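Long-range contacts in DUF4973 domain-containing protein (Bacteroides thetaiotaomicron, PDB 4QNI), which is of unknown function but, as a two-domain protein of a gut bacterium, probably helps to bind nutrients: residues I27-S32 / G46-Q51; L101-Y106 / E134-P139; D293-Y298 / I305-V310. All coordinates share one frame; numbering follows the deposited sequence.

Along the chain the three contacts follow in series. Interactions 1 and 2 belong to the N-terminal DUF4973 region, their centres 12 Å apart and their nearest atoms about 7 Å apart. Each joins one strand of the mixed sheet (24-30 in interaction 1, 135-142 in interaction 2) to one outermost strand of the three-stranded sheet (47-56 and 104-105), so both lie between the same two sheets, with strand 118-126 between the outer two. Interaction 3 lies in the C-terminal region, 33 to 34 Å from the other two centres and on the opposite side of the chain's centre. It pairs neighbouring strands of one antiparallel sheet, whereas interactions 1 and 2 pack side chains between two sheets.

Interaction 1 of 3, residues I27-S32 / G46-Q51; sequences IYVPYS and GRSNYQ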
loop_
_atom_site.group_PDB
_atom_site.type_symbol
_atom_site.label_atom_id
_atom_site.label_comp_id
_atom_site.label_asym_id
_atom_site.label_seq_id
_atom_site.Cartn_x
_atom_site.Cartn_y
_atom_site.Cartn_z
ATOM N N ILE A 27 -5.159 14.050 19.858
ATOM C CA ILE A 27 -6.020 13.783 21.002
ATOM C C ILE A 27 -6.824 15.041 21.292
ATOM O O ILE A 27 -6.242 16.108 21.527
ATOM C CB ILE A 27 -5.119 13.370 22.202
ATOM C CG1 ILE A 27 -4.384 12.033 21.977
ATOM C CG2 ILE A 27 -5.837 13.412 23.527
ATOM C CD1 ILE A 27 -5.201 10.890 21.644
ATOM N N TYR A 28 -8.138 14.905 21.345
ATOM C CA TYR A 28 -9.046 16.008 21.601
ATOM C C TYR A 28 -9.533 15.902 23.027
ATOM O O TYR A 28 -10.073 14.875 23.445
ATOM C CB TYR A 28 -10.196 16.008 20.566
ATOM C CG TYR A 28 -9.756 16.530 19.212
ATOM C CD1 TYR A 28 -9.891 17.881 18.886
ATOM C CD2 TYR A 28 -9.181 15.681 18.262
ATOM C CE1 TYR A 28 -9.467 18.375 17.649
ATOM C CE2 TYR A 28 -8.770 16.160 17.016
ATOM C CZ TYR A 28 -8.894 17.512 16.722
ATOM O OH TYR A 28 -8.487 18.018 15.505
ATOM N N VAL A 29 -9.272 16.957 23.785
ATOM C CA VAL A 29 -9.545 17.064 25.219
ATOM C C VAL A 29 -10.460 18.284 25.447
ATOM O O VAL A 29 -10.130 19.353 24.949
ATOM C CB VAL A 29 -8.215 17.201 26.041
ATOM C CG1 VAL A 29 -8.482 17.116 27.536
ATOM C CG2 VAL A 29 -7.155 16.193 25.615
ATOM N N PRO A 30 -11.595 18.189 26.166
ATOM C CA PRO A 30 -12.414 19.402 26.352
ATOM C C PRO A 30 -11.597 20.446 27.093
ATOM O O PRO A 30 -10.835 20.072 27.979
ATOM C CB PRO A 30 -13.635 18.927 27.159
ATOM C CG PRO A 30 -13.291 17.623 27.674
ATOM C CD PRO A 30 -12.183 17.019 26.843
ATOM N N TYR A 31 -11.686 21.735 26.675
ATOM C CA TYR A 31 -10.933 22.815 27.314
ATOM C C TYR A 31 -11.290 22.843 28.805
ATOM O O TYR A 31 -10.404 22.947 29.648
ATOM C CB TYR A 31 -11.187 24.146 26.618
ATOM C CG TYR A 31 -10.616 25.326 27.370
ATOM C CD1 TYR A 31 -9.261 25.643 27.284
ATOM C CD2 TYR A 31 -11.431 26.135 28.163
ATOM C CE1 TYR A 31 -8.725 26.723 27.988
ATOM C CE2 TYR A 31 -10.907 27.216 28.866
ATOM C CZ TYR A 31 -9.553 27.509 28.771
ATOM O OH TYR A 31 -9.026 28.591 29.437
ATOM N N SER A 32 -12.574 22.663 29.106
ATOM C CA SER A 32 -13.117 22.548 30.442
ATOM C C SER A 32 -13.871 21.229 30.583
ATOM O O SER A 32 -14.721 20.906 29.761
ATOM C CB SER A 32 -14.047 23.721 30.767
ATOM O OG SER A 32 -13.350 24.943 30.889
ATOM N N GLY A 46 -10.876 25.873 31.966
ATOM C CA GLY A 46 -9.556 25.484 31.479
ATOM C C GLY A 46 -8.893 24.299 32.154
ATOM O O GLY A 46 -7.748 23.973 31.817
ATOM N N ARG A 47 -9.585 23.671 33.144
ATOM C CA ARG A 47 -9.122 22.485 33.851
ATOM C C ARG A 47 -9.829 21.314 33.277
ATOM O O ARG A 47 -11.054 21.323 33.133
ATOM C CB ARG A 47 -9.319 22.567 35.369
ATOM C CG ARG A 47 -8.089 23.046 36.134
ATOM C CD ARG A 47 -7.539 24.399 35.646
ATOM N NE ARG A 47 -8.543 25.469 35.682
ATOM C CZ ARG A 47 -8.844 26.189 36.760
ATOM N NH1 ARG A 47 -8.205 25.985 37.904
ATOM N NH2 ARG A 47 -9.766 27.137 36.696
ATOM N N SER A 48 -9.063 20.309 32.906
ATOM C CA SER A 48 -9.628 19.152 32.243
ATOM C C SER A 48 -8.809 17.888 32.500
ATOM O O SER A 48 -7.883 17.893 33.329
ATOM C CB SER A 48 -9.701 19.432 30.750
ATOM O OG SER A 48 -10.572 18.515 30.122
ATOM N N ASN A 49 -9.164 16.797 31.796
ATOM C CA ASN A 49 -8.475 15.520 31.937
ATOM C C ASN A 49 -8.676 14.682 30.716
ATOM O O ASN A 49 -9.564 14.952 29.922
ATOM C CB ASN A 49 -8.946 14.748 33.194
ATOM C CG ASN A 49 -10.329 14.159 33.069
ATOM O OD1 ASN A 49 -11.317 14.837 33.258
ATOM N ND2 ASN A 49 -10.432 12.894 32.703
ATOM N N TYR A 50 -7.879 13.630 30.590
ATOM C CA TYR A 50 -8.004 12.671 29.512
ATOM C C TYR A 50 -7.557 11.306 30.005
ATOM O O TYR A 50 -6.443 11.170 30.505
ATOM C CB TYR A 50 -7.199 13.111 28.281
ATOM C CG TYR A 50 -7.485 12.266 27.062
ATOM C CD1 TYR A 50 -8.538 12.580 26.202
ATOM C CD2 TYR A 50 -6.702 11.156 26.757
ATOM C CE1 TYR A 50 -8.810 11.809 25.080
ATOM C CE2 TYR A 50 -6.961 10.377 25.629
ATOM C CZ TYR A 50 -8.020 10.708 24.794
ATOM O OH TYR A 50 -8.294 9.965 23.676
ATOM N N GLN A 51 -8.420 10.300 29.845
ATOM C CA GLN A 51 -8.156 8.924 30.245
ATOM C C GLN A 51 -7.503 8.172 29.067
ATOM O O GLN A 51 -8.154 7.860 28.069
ATOM C CB GLN A 51 -9.447 8.268 30.716
ATOM C CG GLN A 51 -9.950 8.862 32.021
ATOM C CD GLN A 51 -9.674 7.942 33.170
ATOM O OE1 GLN A 51 -8.613 7.992 33.806
ATOM N NE2 GLN A 51 -10.623 7.068 33.456
HETATM O O HOH W 1 -9.410 12.042 21.205
#
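The ring of Y50 carries I27 CG2 over the centre of one face, 3.6 Å from the ring centroid, a CH-pi contact in which the two side chains cross at about a right angle. The methyl V29 CG2 comes obliquely to the same ring, 3.9 Å from Y50 CD1. The Y31 ring receives G46 CA on one face, displaced toward the rim, at 3.6 Å from the centroid. With CG anti to the backbone N (chi1 171°), the Y31 ring starts away from segment 46-51 and yet ends against G46; its OH is bonded to E45. G46, which has no side chain and a positive phi, can lie flat against this ring.

Strands 24-30 and 47-56 form no backbone ladder here: their short segments run at 140° with axes 6.6 Å apart, as in two sheets packed face to face in a beta sandwich, consistent with the E-set clan of this domain. Side chains bridge the gap. S48 OG donates to P30 O over 2.7 Å, tilted 24° from the carbonyl plane. G46 N gives a straight bond of 2.9 Å to S32 OG, which is also bonded to E213. A water accepts from Y28 N and makes a weak bond of 3.4 Å with Y50 OH. An alanine in place of Y50 would probably leave I27 CG2 without its aromatic face and open a gap beside V29. F125 of strand 118-126 touches both V29 and Y50, while I27 and V29 share backbone bonds with strand 160-168.

Interaction 2 of 3, residues L101-Y106 / E134-P139; sequences LAYASY and EKWVLP
Y103 OH and W136 NE1 meet through one water: the water lies 2.6 Å from Y103 OH, and it accepts a weak bond of 3.2 Å from W136 NE1. The indole N-H is also in a weak hydrogen bond to D131 O, so neither partner holds it firmly. Beside this bridge the two rings make an edge-to-face pair, centroids 5.1 Å apart and planes at 61°. Y103 CE2 is the atom that does the touching; it sits over one face of the indole, toward the rim, 3.6 Å from W136 CZ2. E134 CB lies against the opposite face of the indole, toward the rim near NE1 and CE2.

L101 comes tip to tip with the indole, its CD1 3.7 Å from W136 CZ3. Further along, the packing is looser. L138 CG stands anti to its backbone N (chi1 180°), and from there CD2 lies 4.3 Å from A104 CB while CD1 approaches the Y106 ring obliquely, 4.2 Å from CE1. No direct hydrogen bond crosses between 101-106 and 134-139; this is side-chain packing between the two sheets of the domain, consistent with a beta sandwich of the E-set kind, with a water at one end.

Strand 104-105 is paired by backbone bonds to strand 118-126, whose F125 and L123 touch A104 and Y106. Strand 135-142 lies in the other sheet, where K135 and V137 make backbone hydrogen bonds to E94 of strand 93-95.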
loop_
_atom_site.group_PDB
_atom_site.type_symbol
_atom_site.label_atom_id
_atom_site.label_comp_id
_atom_site.label_asym_id
_atom_site.label_seq_id
_atom_site.Cartn_x
_atom_site.Cartn_y
_atom_site.Cartn_z
ATOM N N LEU A 101 6.703 23.234 33.146
ATOM C CA LEU A 101 5.407 23.547 32.513
ATOM C C LEU A 101 4.296 23.019 33.392
ATOM O O LEU A 101 4.464 22.027 34.109
ATOM C CB LEU A 101 5.283 23.001 31.072
ATOM C CG LEU A 101 6.280 23.563 30.043
ATOM C CD1 LEU A 101 6.022 23.024 28.682
ATOM C CD2 LEU A 101 6.186 25.050 29.939
ATOM N N ALA A 102 3.202 23.714 33.403
ATOM C CA ALA A 102 2.102 23.321 34.264
ATOM C C ALA A 102 0.833 23.065 33.437
ATOM O O ALA A 102 -0.279 23.245 33.927
ATOM C CB ALA A 102 1.872 24.400 35.319
ATOM N N TYR A 103 1.026 22.588 32.188
ATOM C CA TYR A 103 -0.074 22.293 31.294
ATOM C C TYR A 103 -0.614 20.919 31.542
ATOM O O TYR A 103 -1.817 20.737 31.505
ATOM C CB TYR A 103 0.363 22.430 29.835
ATOM C CG TYR A 103 0.598 23.856 29.392
ATOM C CD1 TYR A 103 -0.328 24.858 29.673
ATOM C CD2 TYR A 103 1.738 24.204 28.668
ATOM C CE1 TYR A 103 -0.121 26.171 29.259
ATOM C CE2 TYR A 103 1.939 25.511 28.220
ATOM C CZ TYR A 103 1.002 26.488 28.512
ATOM O OH TYR A 103 1.208 27.782 28.107
ATOM N N ALA A 104 0.267 19.961 31.835
ATOM C CA ALA A 104 -0.105 18.577 31.979
ATOM C C ALA A 104 0.584 17.883 33.132
ATOM O O ALA A 104 1.759 18.115 33.395
ATOM C CB ALA A 104 0.256 17.850 30.695
ATOM N N SER A 105 -0.133 16.963 33.757
ATOM C CA SER A 105 0.383 16.067 34.773
ATOM C C SER A 105 -0.223 14.676 34.528
ATOM O O SER A 105 -1.284 14.557 33.898
ATOM C CB SER A 105 0.078 16.583 36.171
ATOM O OG SER A 105 -1.317 16.540 36.403
ATOM N N TYR A 106 0.453 13.636 35.003
ATOM C CA TYR A 106 0.011 12.249 34.877
ATOM C C TYR A 106 0.747 11.382 35.922
ATOM O O TYR A 106 1.876 11.724 36.317
ATOM C CB TYR A 106 0.243 11.695 33.429
ATOM C CG TYR A 106 1.651 11.918 32.912
ATOM C CD1 TYR A 106 2.007 13.114 32.298
ATOM C CD2 TYR A 106 2.645 10.957 33.090
ATOM C CE1 TYR A 106 3.325 13.370 31.926
ATOM C CE2 TYR A 106 3.961 11.189 32.693
ATOM C CZ TYR A 106 4.298 12.403 32.122
ATOM O OH TYR A 106 5.592 12.651 31.740
ATOM N N GLU A 134 2.037 27.366 19.453
ATOM C CA GLU A 134 3.019 26.335 19.747
ATOM C C GLU A 134 2.303 25.060 19.457
ATOM O O GLU A 134 1.150 24.902 19.872
ATOM C CB GLU A 134 3.472 26.406 21.227
ATOM C CG GLU A 134 3.851 27.782 21.745
ATOM C CD GLU A 134 5.030 28.455 21.073
ATOM O OE1 GLU A 134 5.988 27.751 20.677
ATOM O OE2 GLU A 134 4.980 29.697 20.920
ATOM N N LYS A 135 2.903 24.170 18.703
ATOM C CA LYS A 135 2.203 22.927 18.349
ATOM C C LYS A 135 2.438 21.955 19.516
ATOM O O LYS A 135 3.289 21.068 19.432
ATOM C CB LYS A 135 2.725 22.427 16.983
ATOM C CG LYS A 135 2.456 23.416 15.816
ATOM C CD LYS A 135 3.424 23.262 14.617
ATOM C CE LYS A 135 3.442 21.883 13.991
ATOM N NZ LYS A 135 4.177 21.898 12.696
ATOM N N TRP A 136 1.762 22.231 20.662
ATOM C CA TRP A 136 1.941 21.517 21.929
ATOM C C TRP A 136 1.672 20.034 21.780
ATOM O O TRP A 136 0.618 19.634 21.300
ATOM C CB TRP A 136 1.076 22.103 23.046
ATOM C CG TRP A 136 1.506 23.484 23.486
ATOM C CD1 TRP A 136 0.816 24.646 23.314
ATOM C CD2 TRP A 136 2.732 23.839 24.155
ATOM N NE1 TRP A 136 1.508 25.694 23.882
ATOM C CE2 TRP A 136 2.687 25.226 24.401
ATOM C CE3 TRP A 136 3.842 23.109 24.620
ATOM C CZ2 TRP A 136 3.723 25.907 25.066
ATOM C CZ3 TRP A 136 4.865 23.781 25.278
ATOM C CH2 TRP A 136 4.800 25.162 25.491
ATOM N N VAL A 137 2.636 19.234 22.216
ATOM C CA VAL A 137 2.599 17.785 22.168
ATOM C C VAL A 137 3.021 17.237 23.544
ATOM O O VAL A 137 3.961 17.770 24.157
ATOM C CB VAL A 137 3.560 17.310 21.018
ATOM C CG1 VAL A 137 4.215 15.973 21.305
ATOM C CG2 VAL A 137 2.844 17.269 19.686
ATOM N N LEU A 138 2.383 16.141 23.991
ATOM C CA LEU A 138 2.802 15.498 25.222
ATOM C C LEU A 138 3.469 14.177 24.845
ATOM O O LEU A 138 2.756 13.255 24.435
ATOM C CB LEU A 138 1.618 15.297 26.193
ATOM C CG LEU A 138 1.945 14.617 27.532
ATOM C CD1 LEU A 138 2.935 15.453 28.344
ATOM C CD2 LEU A 138 0.646 14.332 28.332
ATOM N N PRO A 139 4.830 14.067 24.928
ATOM C CA PRO A 139 5.492 12.802 24.538
ATOM C C PRO A 139 5.667 11.834 25.728
ATOM O O PRO A 139 6.238 12.211 26.738
ATOM C CB PRO A 139 6.830 13.283 23.983
ATOM C CG PRO A 139 7.155 14.567 24.785
ATOM C CD PRO A 139 5.824 15.084 25.349
HETATM O O HOH W 2 1.583 28.361 25.638
#

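Interaction 3 of 3, residues D293-Y298 / I305-V310; sequences DYYFNY and IIRYHV. With EDO (1,2-ethanediol), chain E.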
loop_
_atom_site.group_PDB
_atom_site.type_symbol
_atom_site.label_atom_id
_atom_site.label_comp_id
_atom_site.label_asym_id
_atom_site.label_seq_id
_atom_site.Cartn_x
_atom_site.Cartn_y
_atom_site.Cartn_z
ATOM N N ASP A 293 -15.159 39.649 7.569
ATOM C CA ASP A 293 -14.681 40.619 6.606
ATOM C C ASP A 293 -13.531 41.425 7.217
ATOM O O ASP A 293 -13.757 42.302 8.056
ATOM C CB ASP A 293 -15.858 41.548 6.160
ATOM C CG ASP A 293 -15.579 42.362 4.914
ATOM O OD1 ASP A 293 -14.390 42.547 4.574
ATOM O OD2 ASP A 293 -16.531 42.893 4.337
ATOM N N TYR A 294 -12.305 41.112 6.814
ATOM C CA TYR A 294 -11.140 41.837 7.305
ATOM C C TYR A 294 -10.006 41.872 6.264
ATOM O O TYR A 294 -9.982 41.116 5.272
ATOM C CB TYR A 294 -10.635 41.292 8.667
ATOM C CG TYR A 294 -10.046 39.903 8.623
ATOM C CD1 TYR A 294 -8.698 39.704 8.322
ATOM C CD2 TYR A 294 -10.801 38.795 8.981
ATOM C CE1 TYR A 294 -8.140 38.424 8.301
ATOM C CE2 TYR A 294 -10.263 37.507 8.943
ATOM C CZ TYR A 294 -8.924 37.329 8.626
ATOM O OH TYR A 294 -8.378 36.074 8.616
ATOM N N TYR A 295 -9.068 42.777 6.533
ATOM C CA TYR A 295 -7.868 43.032 5.757
ATOM C C TYR A 295 -6.611 42.890 6.618
ATOM O O TYR A 295 -6.626 43.300 7.779
ATOM C CB TYR A 295 -7.906 44.454 5.218
ATOM C CG TYR A 295 -9.000 44.747 4.230
ATOM C CD1 TYR A 295 -10.253 45.183 4.658
ATOM C CD2 TYR A 295 -8.748 44.733 2.862
ATOM C CE1 TYR A 295 -11.255 45.519 3.745
ATOM C CE2 TYR A 295 -9.727 45.101 1.944
ATOM C CZ TYR A 295 -10.986 45.477 2.389
ATOM O OH TYR A 295 -11.956 45.833 1.489
ATOM N N PHE A 296 -5.503 42.410 6.034
ATOM C CA PHE A 296 -4.216 42.346 6.735
ATOM C C PHE A 296 -3.081 42.307 5.726
ATOM O O PHE A 296 -3.296 41.925 4.574
ATOM C CB PHE A 296 -4.138 41.135 7.703
ATOM C CG PHE A 296 -3.835 39.815 7.042
ATOM C CD1 PHE A 296 -4.838 39.087 6.414
ATOM C CD2 PHE A 296 -2.540 39.297 7.043
ATOM C CE1 PHE A 296 -4.557 37.868 5.799
ATOM C CE2 PHE A 296 -2.256 38.079 6.422
ATOM C CZ PHE A 296 -3.272 37.366 5.817
ATOM N N ASN A 297 -1.862 42.624 6.184
ATOM C CA ASN A 297 -0.658 42.586 5.363
ATOM C C ASN A 297 0.179 41.363 5.678
ATOM O O ASN A 297 0.572 41.158 6.832
ATOM C CB ASN A 297 0.201 43.843 5.578
ATOM C CG ASN A 297 -0.449 45.151 5.202
ATOM O OD1 ASN A 297 -1.156 45.260 4.200
ATOM N ND2 ASN A 297 -0.159 46.195 5.963
ATOM N N TYR A 298 0.436 40.532 4.672
ATOM C CA TYR A 298 1.346 39.415 4.833
ATOM C C TYR A 298 2.713 39.921 4.346
ATOM O O TYR A 298 2.780 40.581 3.302
ATOM C CB TYR A 298 0.885 38.142 4.107
ATOM C CG TYR A 298 1.883 37.019 4.272
ATOM C CD1 TYR A 298 2.129 36.459 5.521
ATOM C CD2 TYR A 298 2.663 36.587 3.199
ATOM C CE1 TYR A 298 3.125 35.501 5.702
ATOM C CE2 TYR A 298 3.637 35.597 3.364
ATOM C CZ TYR A 298 3.869 35.065 4.619
ATOM O OH TYR A 298 4.835 34.103 4.798
ATOM N N ILE A 305 5.122 43.583 0.856
ATOM C CA ILE A 305 3.829 43.654 1.543
ATOM C C ILE A 305 2.713 43.218 0.573
ATOM O O ILE A 305 2.489 43.876 -0.454
ATOM C CB ILE A 305 3.536 45.084 2.128
ATOM C CG1 ILE A 305 4.769 45.853 2.714
ATOM C CG2 ILE A 305 2.337 45.114 3.048
ATOM C CD1 ILE A 305 5.562 45.242 3.951
ATOM N N ILE A 306 2.013 42.119 0.916
ATOM C CA ILE A 306 0.867 41.578 0.179
ATOM C C ILE A 306 -0.367 41.754 1.051
ATOM O O ILE A 306 -0.561 40.993 2.005
ATOM C CB ILE A 306 1.046 40.100 -0.258
ATOM C CG1 ILE A 306 2.430 39.839 -0.886
ATOM C CG2 ILE A 306 -0.108 39.670 -1.186
ATOM C CD1 ILE A 306 2.826 38.417 -0.876
ATOM N N ARG A 307 -1.188 42.764 0.728
ATOM C CA ARG A 307 -2.398 43.073 1.479
ATOM C C ARG A 307 -3.558 42.183 1.031
ATOM O O ARG A 307 -4.009 42.257 -0.117
ATOM C CB ARG A 307 -2.757 44.551 1.356
ATOM C CG ARG A 307 -3.924 44.930 2.250
ATOM C CD ARG A 307 -3.859 46.392 2.611
ATOM N NE ARG A 307 -4.849 46.765 3.619
ATOM C CZ ARG A 307 -4.701 46.591 4.927
ATOM N NH1 ARG A 307 -3.605 46.012 5.408
ATOM N NH2 ARG A 307 -5.643 46.996 5.766
ATOM N N TYR A 308 -4.033 41.334 1.949
ATOM C CA TYR A 308 -5.137 40.423 1.667
ATOM C C TYR A 308 -6.445 40.910 2.207
ATOM O O TYR A 308 -6.481 41.519 3.275
ATOM C CB TYR A 308 -4.868 39.043 2.269
ATOM C CG TYR A 308 -3.818 38.256 1.527
ATOM C CD1 TYR A 308 -4.136 37.564 0.364
ATOM C CD2 TYR A 308 -2.512 38.184 1.998
ATOM C CE1 TYR A 308 -3.183 36.817 -0.314
ATOM C CE2 TYR A 308 -1.545 37.443 1.325
ATOM C CZ TYR A 308 -1.886 36.758 0.166
ATOM O OH TYR A 308 -0.958 36.014 -0.523
ATOM N N HIS A 309 -7.527 40.624 1.461
ATOM C CA HIS A 309 -8.900 40.820 1.861
ATOM C C HIS A 309 -9.503 39.430 2.076
ATOM O O HIS A 309 -9.649 38.657 1.130
ATOM C CB HIS A 309 -9.705 41.663 0.859
ATOM C CG HIS A 309 -11.082 42.035 1.344
ATOM N ND1 HIS A 309 -11.982 42.687 0.519
ATOM C CD2 HIS A 309 -11.665 41.847 2.556
ATOM C CE1 HIS A 309 -13.076 42.868 1.248
ATOM N NE2 HIS A 309 -12.933 42.371 2.477
ATOM N N VAL A 310 -9.789 39.103 3.333
ATOM C CA VAL A 310 -10.365 37.823 3.772
ATOM C C VAL A 310 -11.836 38.083 4.046
ATOM O O VAL A 310 -12.151 38.984 4.830
ATOM C CB VAL A 310 -9.604 37.306 5.019
ATOM C CG1 VAL A 310 -10.148 35.961 5.500
ATOM C CG2 VAL A 310 -8.098 37.243 4.743
HETATM C C1 EDO E . -10.285 32.853 9.088
HETATM O O1 EDO E . -9.890 34.171 9.413
HETATM C C2 EDO E . -10.530 32.734 7.594
HETATM O O2 EDO E . -9.303 32.811 6.894
#
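H309 reaches across to Y295 and D293. Its CB lies 3.6 Å from Y295 CE2, and CG, anti to the backbone N (chi1 -172°), is 3.4 Å from the same atom. The imidazole then lies face to face on the Y295 ring, centroids 3.9 Å apart and planes at 16°. CD2 meets Y294 O near the ring plane, and Y295 OH lies over the ring face, 3.2 Å from CE1. At the tip NE2 donates to D293 OD1 over 2.6 Å on the syn side of the carboxylate but 32° out of its plane, though within the plane of the imidazole, while ND1 is bonded to E196. Carboxylates at both nitrogens would probably favour a doubly protonated ring.

On the same face R307 NH1 gives N297 OD1 a bond of 2.8 Å from above the amide plane, and is also bonded to G258 O. The other face is largely aromatic and aliphatic: V310 CB covers the Y294 ring, and F296 CE1 is 3.7 Å from both Y308 CB and V310 CG2. Y294 OH shares a hydrogen bond of 2.6 Å with O1 of an ethanediol, probably from the crystallisation liquor.

The backbones form an antiparallel hairpin, with hydrogen-bonded pairs at Y294-V310, F296-Y308 and Y298-I306. Within the large C-terminal sheet, strand 260-275 flanks strand 282-298 and strand 180-188 flanks strand 306-321, while P280 of a second subunit packs on Y298, I306 and Y308.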